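Local coordinates for aminopeptidase-like protein (Chaetomium thermophilum, PDB 5JM6) that probably works as a zinc-dependent aminopeptidase of the M18 family and, as a dodecamer, belongs to the Cvt pathway of selective autophagy, at the zinc ion site and the interface of chains A and B. Sequence-based numbering; all coordinates share one arbitrary frame. Chains: chain A/B, Aminopeptidase-like protein.

Contact 1: the zinc ion site. Residues chain A 133, 135, 137, 306-307, 339-340, 391-392, 484-485. With ZN (zinc ion), chain C; ZN (zinc ion), chain D.
Two zinc ions sit 3.8 Å apart, ZN (chain C) to ZN (chain D), in the dinuclear active centre of an M18 metallopeptidase. A:Asp306 bridges them: CG anti to the backbone N (chi1 -175°) puts OD2 on ZN (chain C) and OD1 on ZN (chain D) at 2.0 Å. The poorly ordered ZN (chain C) is also held by A:Glu340, whose chain bends at chi2 (-90°) to chelate unevenly, OE2 at 1.9 Å and OE1 at 2.4 Å from the zinc. A:His485 supplies NE2, with A:Leu137 CD1 over one ring face.

At ZN (chain D), A:Asp391 grips with both carboxylate oxygens, and A:Val392 N helps to steady the group by a bent hydrogen bond of 2.8 Å to A:Asp391 OD1, from above the carboxylate plane. A:His133, CG in the crowded position between backbone N and carbonyl carbon (chi1 69°), binds through NE2 at 2.1 Å from the zinc; its N pins the strand end by a nearly straight hydrogen bond to A:Asp307 OD2. Its ring is clamped between A:Glu339 CB and A:Asp307 CB on opposite faces, while ND1 donates a bent bond of 2.8 Å to A:Asp135 OD1, which is tilted from the ring plane. That same oxygen accepts from A:Glu339 N, so A:Asp135 ties the histidine to the glutamate loop and may make the imidazole a stronger donor. A:Glu339 OE2 lies 3.1 Å from ZN (chain D), not modelled as a ligand; by family it is likely the general base. Both shells are irregular; waters may be unseen.

The ligands come from the end of strand 127-133, the start of helix 305-320, and loops after strands 330-336 and 386-390 and before strand 489-492.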
loop_
_atom_site.group_PDB
_atom_site.type_symbol
_atom_site.label_atom_id
_atom_site.label_comp_id
_atom_site.label_asym_id
_atom_site.label_seq_id
_atom_site.Cartn_x
_atom_site.Cartn_y
_atom_site.Cartn_z
ATOM N N HIS A 133 -30.307 34.537 7.205
ATOM C CA HIS A 133 -30.128 33.915 8.513
ATOM C C HIS A 133 -29.151 34.708 9.374
ATOM O O HIS A 133 -28.179 35.256 8.875
ATOM C CB HIS A 133 -29.670 32.459 8.373
ATOM C CG HIS A 133 -28.276 32.290 7.849
ATOM N ND1 HIS A 133 -27.185 32.126 8.677
ATOM C CD2 HIS A 133 -27.801 32.209 6.584
ATOM C CE1 HIS A 133 -26.097 31.978 7.945
ATOM N NE2 HIS A 133 -26.442 32.023 6.671
ATOM N N ASP A 135 -27.923 33.361 12.444
ATOM C CA ASP A 135 -27.038 32.488 13.211
ATOM C C ASP A 135 -25.673 32.444 12.535
ATOM O O ASP A 135 -25.563 32.671 11.331
ATOM C CB ASP A 135 -27.608 31.077 13.335
ATOM C CG ASP A 135 -27.531 30.307 12.036
ATOM O OD1 ASP A 135 -27.995 30.836 11.004
ATOM O OD2 ASP A 135 -26.996 29.179 12.044
ATOM N N LEU A 137 -21.543 30.315 12.809
ATOM C CA LEU A 137 -20.840 29.192 13.402
ATOM C C LEU A 137 -20.322 29.676 14.734
ATOM O O LEU A 137 -19.725 30.735 14.817
ATOM C CB LEU A 137 -19.681 28.752 12.516
ATOM C CG LEU A 137 -20.020 27.780 11.391
ATOM C CD1 LEU A 137 -20.919 28.458 10.377
ATOM C CD2 LEU A 137 -18.745 27.312 10.725
ATOM N N ASP A 306 -20.878 35.067 8.012
ATOM C CA ASP A 306 -21.779 34.229 7.226
ATOM C C ASP A 306 -23.167 34.617 7.716
ATOM O O ASP A 306 -23.656 34.219 8.779
ATOM C CB ASP A 306 -21.499 32.717 7.391
ATOM C CG ASP A 306 -22.380 31.835 6.474
ATOM O OD1 ASP A 306 -23.591 32.098 6.348
ATOM O OD2 ASP A 306 -21.862 30.881 5.856
ATOM N N ASP A 307 -23.744 35.405 6.813
ATOM C CA ASP A 307 -25.027 36.116 6.799
ATOM C C ASP A 307 -25.424 37.184 7.819
ATOM O O ASP A 307 -26.455 37.814 7.607
ATOM C CB ASP A 307 -26.174 35.139 6.714
ATOM C CG ASP A 307 -26.879 35.252 5.385
ATOM O OD1 ASP A 307 -26.340 35.977 4.523
ATOM O OD2 ASP A 307 -27.968 34.681 5.203
ATOM N N GLU A 339 -29.663 28.276 10.002
ATOM C CA GLU A 339 -29.517 27.880 8.597
ATOM C C GLU A 339 -28.325 26.955 8.368
ATOM O O GLU A 339 -28.313 26.150 7.433
ATOM C CB GLU A 339 -29.397 29.115 7.704
ATOM C CG GLU A 339 -29.182 28.829 6.220
ATOM C CD GLU A 339 -27.712 28.722 5.847
ATOM O OE1 GLU A 339 -27.382 27.952 4.921
ATOM O OE2 GLU A 339 -26.886 29.406 6.485
ATOM N N GLU A 340 -27.325 27.086 9.230
ATOM C CA GLU A 340 -26.134 26.256 9.181
ATOM C C GLU A 340 -26.462 24.814 9.634
ATOM O O GLU A 340 -25.655 23.899 9.462
ATOM C CB GLU A 340 -25.034 26.883 10.055
ATOM C CG GLU A 340 -24.746 28.393 9.817
ATOM C CD GLU A 340 -23.688 28.653 8.755
ATOM O OE1 GLU A 340 -22.802 27.793 8.591
ATOM O OE2 GLU A 340 -23.712 29.734 8.128
ATOM N N ASP A 391 -27.887 34.823 1.056
ATOM C CA ASP A 391 -26.768 34.320 1.846
ATOM C C ASP A 391 -25.480 34.815 1.201
ATOM O O ASP A 391 -25.460 35.108 0.009
ATOM C CB ASP A 391 -26.778 32.789 1.921
ATOM C CG ASP A 391 -26.028 32.259 3.132
ATOM O OD1 ASP A 391 -25.410 33.074 3.848
ATOM O OD2 ASP A 391 -26.051 31.032 3.369
ATOM N N VAL A 392 -24.405 34.902 1.976
ATOM C CA VAL A 392 -23.131 35.369 1.441
ATOM C C VAL A 392 -22.594 34.419 0.365
ATOM O O VAL A 392 -22.942 33.237 0.335
ATOM C CB VAL A 392 -22.087 35.532 2.559
ATOM C CG1 VAL A 392 -22.312 36.838 3.308
ATOM C CG2 VAL A 392 -22.149 34.352 3.514
ATOM N N MET A 484 -15.167 32.298 4.109
ATOM C CA MET A 484 -16.463 31.979 4.691
ATOM C C MET A 484 -16.332 30.851 5.710
ATOM O O MET A 484 -15.598 29.890 5.478
ATOM C CB MET A 484 -17.455 31.600 3.590
ATOM C CG MET A 484 -18.869 31.349 4.073
ATOM S SD MET A 484 -19.975 30.916 2.716
ATOM C CE MET A 484 -19.819 32.364 1.672
ATOM N N HIS A 485 -17.035 31.000 6.834
ATOM C CA HIS A 485 -17.024 30.050 7.956
ATOM C C HIS A 485 -15.750 30.117 8.803
ATOM O O HIS A 485 -15.584 29.329 9.730
ATOM C CB HIS A 485 -17.271 28.612 7.485
ATOM C CG HIS A 485 -18.714 28.303 7.231
ATOM N ND1 HIS A 485 -19.166 27.033 6.944
ATOM C CD2 HIS A 485 -19.807 29.102 7.227
ATOM C CE1 HIS A 485 -20.476 27.064 6.768
ATOM N NE2 HIS A 485 -20.889 28.305 6.939
HETATM ZN ZN ZN C . -22.373 29.470 6.876
HETATM ZN ZN ZN D . -25.043 31.541 5.137
#

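Contact 2: the interface of chains A and B. Residues chain A 429-431, 434, 473, 517; chain B 108, 179, 181, 190, 192, 279-281.
The guanidinium of B:Arg179 has A:Val431 CG2 on one face, 3.4 Å above the plane and towards the rim, and three oxygens in plane round its edge: A:Asp429 OD2, B:Asn108 OD1 and B:Glu281 OE2. The indole of A:Trp517 is covered on one face by B:Thr190, whose methyl CG2 stands 3.5 Å from the six-membered ring centroid in a CH-pi contact, with CB over the five-membered ring. This is a subunit interface of the M18 aminopeptidase dodecamer, where a helix start and the C-terminal tail of chain A meet a strand surface of chain B.

Partners in its own chain hold the arginine in place. Its chain runs extended from CG to NE; NH1 and NH2 grip B:Asn108 OD1 end-on, while NE and NH2 hold B:Glu281 OE2 side-on, NH2 at 2.7 Å from that oxygen. Across the boundary NH2 forms a salt bridge with A:Asp429 OD2 at 2.9 Å, but its N-H points elsewhere and the carboxylate and guanidinium planes are 51° apart. Within chain A, A:Lys473 NZ makes a longer salt bridge to the same oxygen.

A:Ser430 opens helix 430-443, its OG in the crowded position between backbone N and carbonyl carbon (chi1 68°). OG donates to the anti lone pair of B:Glu281 OE2 over 2.6 Å, and A:Ser430 N donates a hydrogen bond to that oxygen from well above the carboxylate plane at 3.2 Å. Four donors thus converge on B:Glu281 OE2, and the arginine and the helix start would both favour its charged form. Beside this polar cluster B:Ile181 makes apolar contacts: CD1 packs on A:Val431 CG2 at 3.8 Å, and CG2 touches A:Trp517 CH2 and A:Ala434 CB on the same side.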
loop_
_atom_site.group_PDB
_atom_site.type_symbol
_atom_site.label_atom_id
_atom_site.label_comp_id
_atom_site.label_asym_id
_atom_site.label_seq_id
_atom_site.Cartn_x
_atom_site.Cartn_y
_atom_site.Cartn_z
ATOM N N ASP A 429 -32.784 31.951 -11.918
ATOM C CA ASP A 429 -33.031 31.480 -13.272
ATOM C C ASP A 429 -33.148 32.679 -14.206
ATOM O O ASP A 429 -33.027 33.822 -13.764
ATOM C CB ASP A 429 -34.285 30.591 -13.319
ATOM C CG ASP A 429 -35.583 31.372 -13.160
ATOM O OD1 ASP A 429 -35.628 32.329 -12.362
ATOM O OD2 ASP A 429 -36.574 31.007 -13.827
ATOM N N SER A 430 -33.361 32.422 -15.494
ATOM C CA SER A 430 -33.335 33.492 -16.490
ATOM C C SER A 430 -34.392 34.558 -16.204
ATOM O O SER A 430 -34.169 35.740 -16.459
ATOM C CB SER A 430 -33.512 32.922 -17.903
ATOM O OG SER A 430 -34.811 32.399 -18.108
ATOM N N VAL A 431 -35.530 34.148 -15.655
ATOM C CA VAL A 431 -36.559 35.112 -15.290
ATOM C C VAL A 431 -36.153 35.897 -14.041
ATOM O O VAL A 431 -36.238 37.125 -14.026
ATOM C CB VAL A 431 -37.917 34.432 -15.062
ATOM C CG1 VAL A 431 -38.944 35.454 -14.599
ATOM C CG2 VAL A 431 -38.381 33.741 -16.340
ATOM N N ALA A 434 -33.509 38.344 -14.970
ATOM C CA ALA A 434 -34.043 39.445 -15.764
ATOM C C ALA A 434 -34.645 40.521 -14.863
ATOM O O ALA A 434 -34.441 41.714 -15.083
ATOM C CB ALA A 434 -35.082 38.938 -16.754
ATOM N N LYS A 473 -41.953 33.340 -6.716
ATOM C CA LYS A 473 -40.853 33.558 -7.627
ATOM C C LYS A 473 -39.649 34.037 -6.804
ATOM O O LYS A 473 -39.809 34.828 -5.875
ATOM C CB LYS A 473 -41.310 34.554 -8.687
ATOM C CG LYS A 473 -40.847 34.297 -10.075
ATOM C CD LYS A 473 -40.110 33.005 -10.201
ATOM C CE LYS A 473 -39.079 33.134 -11.301
ATOM N NZ LYS A 473 -39.682 33.125 -12.649
ATOM N N TRP A 517 -43.954 43.145 -17.026
ATOM C CA TRP A 517 -44.035 41.777 -17.529
ATOM C C TRP A 517 -45.438 41.426 -18.021
ATOM O O TRP A 517 -46.370 42.224 -17.908
ATOM C CB TRP A 517 -43.632 40.783 -16.433
ATOM C CG TRP A 517 -42.155 40.578 -16.241
ATOM C CD1 TRP A 517 -41.286 41.406 -15.589
ATOM C CD2 TRP A 517 -41.386 39.447 -16.667
ATOM N NE1 TRP A 517 -40.020 40.868 -15.602
ATOM C CE2 TRP A 517 -40.055 39.665 -16.257
ATOM C CE3 TRP A 517 -41.691 38.274 -17.365
ATOM C CZ2 TRP A 517 -39.033 38.756 -16.521
ATOM C CZ3 TRP A 517 -40.675 37.373 -17.627
ATOM C CH2 TRP A 517 -39.363 37.620 -17.209
ATOM N N ASN B 108 -44.213 28.901 -14.147
ATOM C CA ASN B 108 -42.915 29.163 -14.777
ATOM C C ASN B 108 -42.817 28.549 -16.181
ATOM O O ASN B 108 -41.742 28.461 -16.773
ATOM C CB ASN B 108 -41.799 28.630 -13.855
ATOM C CG ASN B 108 -40.405 28.790 -14.435
ATOM O OD1 ASN B 108 -39.887 29.899 -14.549
ATOM N ND2 ASN B 108 -39.786 27.670 -14.796
ATOM N N ARG B 179 -35.688 28.697 -23.633
ATOM C CA ARG B 179 -36.486 29.912 -23.712
ATOM C C ARG B 179 -35.627 31.171 -23.637
ATOM O O ARG B 179 -34.563 31.181 -23.016
ATOM C CB ARG B 179 -37.518 29.936 -22.592
ATOM C CG ARG B 179 -36.891 29.985 -21.222
ATOM C CD ARG B 179 -37.926 30.253 -20.166
ATOM N NE ARG B 179 -37.332 30.288 -18.837
ATOM C CZ ARG B 179 -38.035 30.300 -17.713
ATOM N NH1 ARG B 179 -39.361 30.277 -17.761
ATOM N NH2 ARG B 179 -37.414 30.329 -16.542
ATOM N N ILE B 181 -35.761 35.459 -22.862
ATOM C CA ILE B 181 -36.504 36.573 -22.311
ATOM C C ILE B 181 -36.293 37.761 -23.237
ATOM O O ILE B 181 -35.225 38.375 -23.250
ATOM C CB ILE B 181 -36.032 36.907 -20.883
ATOM C CG1 ILE B 181 -35.961 35.635 -20.032
ATOM C CG2 ILE B 181 -36.931 37.937 -20.243
ATOM C CD1 ILE B 181 -37.297 34.952 -19.823
ATOM N N THR B 190 -42.087 42.638 -20.998
ATOM C CA THR B 190 -41.171 41.514 -20.938
ATOM C C THR B 190 -41.950 40.228 -21.185
ATOM O O THR B 190 -43.007 40.007 -20.594
ATOM C CB THR B 190 -40.448 41.443 -19.589
ATOM O OG1 THR B 190 -39.892 42.727 -19.279
ATOM C CG2 THR B 190 -39.336 40.422 -19.643
ATOM N N VAL B 192 -41.596 35.841 -22.864
ATOM C CA VAL B 192 -40.777 34.652 -23.010
ATOM C C VAL B 192 -41.094 34.016 -24.358
ATOM O O VAL B 192 -42.260 33.924 -24.742
ATOM C CB VAL B 192 -41.044 33.644 -21.874
ATOM C CG1 VAL B 192 -40.111 32.453 -21.978
ATOM C CG2 VAL B 192 -40.907 34.322 -20.518
ATOM N N ASN B 279 -32.214 38.063 -21.416
ATOM C CA ASN B 279 -31.612 36.850 -20.882
ATOM C C ASN B 279 -32.181 35.663 -21.629
ATOM O O ASN B 279 -33.162 35.794 -22.360
ATOM C CB ASN B 279 -31.883 36.699 -19.380
ATOM C CG ASN B 279 -30.683 36.162 -18.619
ATOM O OD1 ASN B 279 -30.291 35.007 -18.783
ATOM N ND2 ASN B 279 -30.101 37.003 -17.772
ATOM N N TRP B 280 -31.559 34.504 -21.467
ATOM C CA TRP B 280 -32.163 33.290 -21.977
ATOM C C TRP B 280 -31.811 32.091 -21.114
ATOM O O TRP B 280 -30.895 32.142 -20.289
ATOM C CB TRP B 280 -31.771 33.030 -23.443
ATOM C CG TRP B 280 -30.303 32.854 -23.758
ATOM C CD1 TRP B 280 -29.361 32.229 -22.992
ATOM C CD2 TRP B 280 -29.644 33.213 -24.983
ATOM N NE1 TRP B 280 -28.148 32.227 -23.639
ATOM C CE2 TRP B 280 -28.297 32.821 -24.864
ATOM C CE3 TRP B 280 -30.060 33.847 -26.158
ATOM C CZ2 TRP B 280 -27.364 33.041 -25.877
ATOM C CZ3 TRP B 280 -29.129 34.068 -27.160
ATOM C CH2 TRP B 280 -27.797 33.665 -27.012
ATOM N N GLU B 281 -32.592 31.031 -21.278
ATOM C CA GLU B 281 -32.319 29.771 -20.621
ATOM C C GLU B 281 -32.177 28.700 -21.694
ATOM O O GLU B 281 -33.173 28.208 -22.216
ATOM C CB GLU B 281 -33.458 29.444 -19.653
ATOM C CG GLU B 281 -33.010 28.999 -18.288
ATOM C CD GLU B 281 -34.134 28.971 -17.259
ATOM O OE1 GLU B 281 -34.328 27.914 -16.620
ATOM O OE2 GLU B 281 -34.807 30.007 -17.069
#

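The C-alpha centres of contact 1 and contact 2 lie about 29 Å apart, and they have no residue in common. Contact 1 is built wholly from chain A, whereas contact 2 joins chain A to chain B of the twelve-copy assembly; its chain A side comes mainly from helix 430-443 and the tail beyond helix 495-514, the two sets interleaving in sequence. One sequence link is strand 473-478, which begins with a residue of contact 2 and is followed a few residues on by A:His485 of contact 1. Assembly might help to hold the chain that carries the site, but the structure alone does not show this.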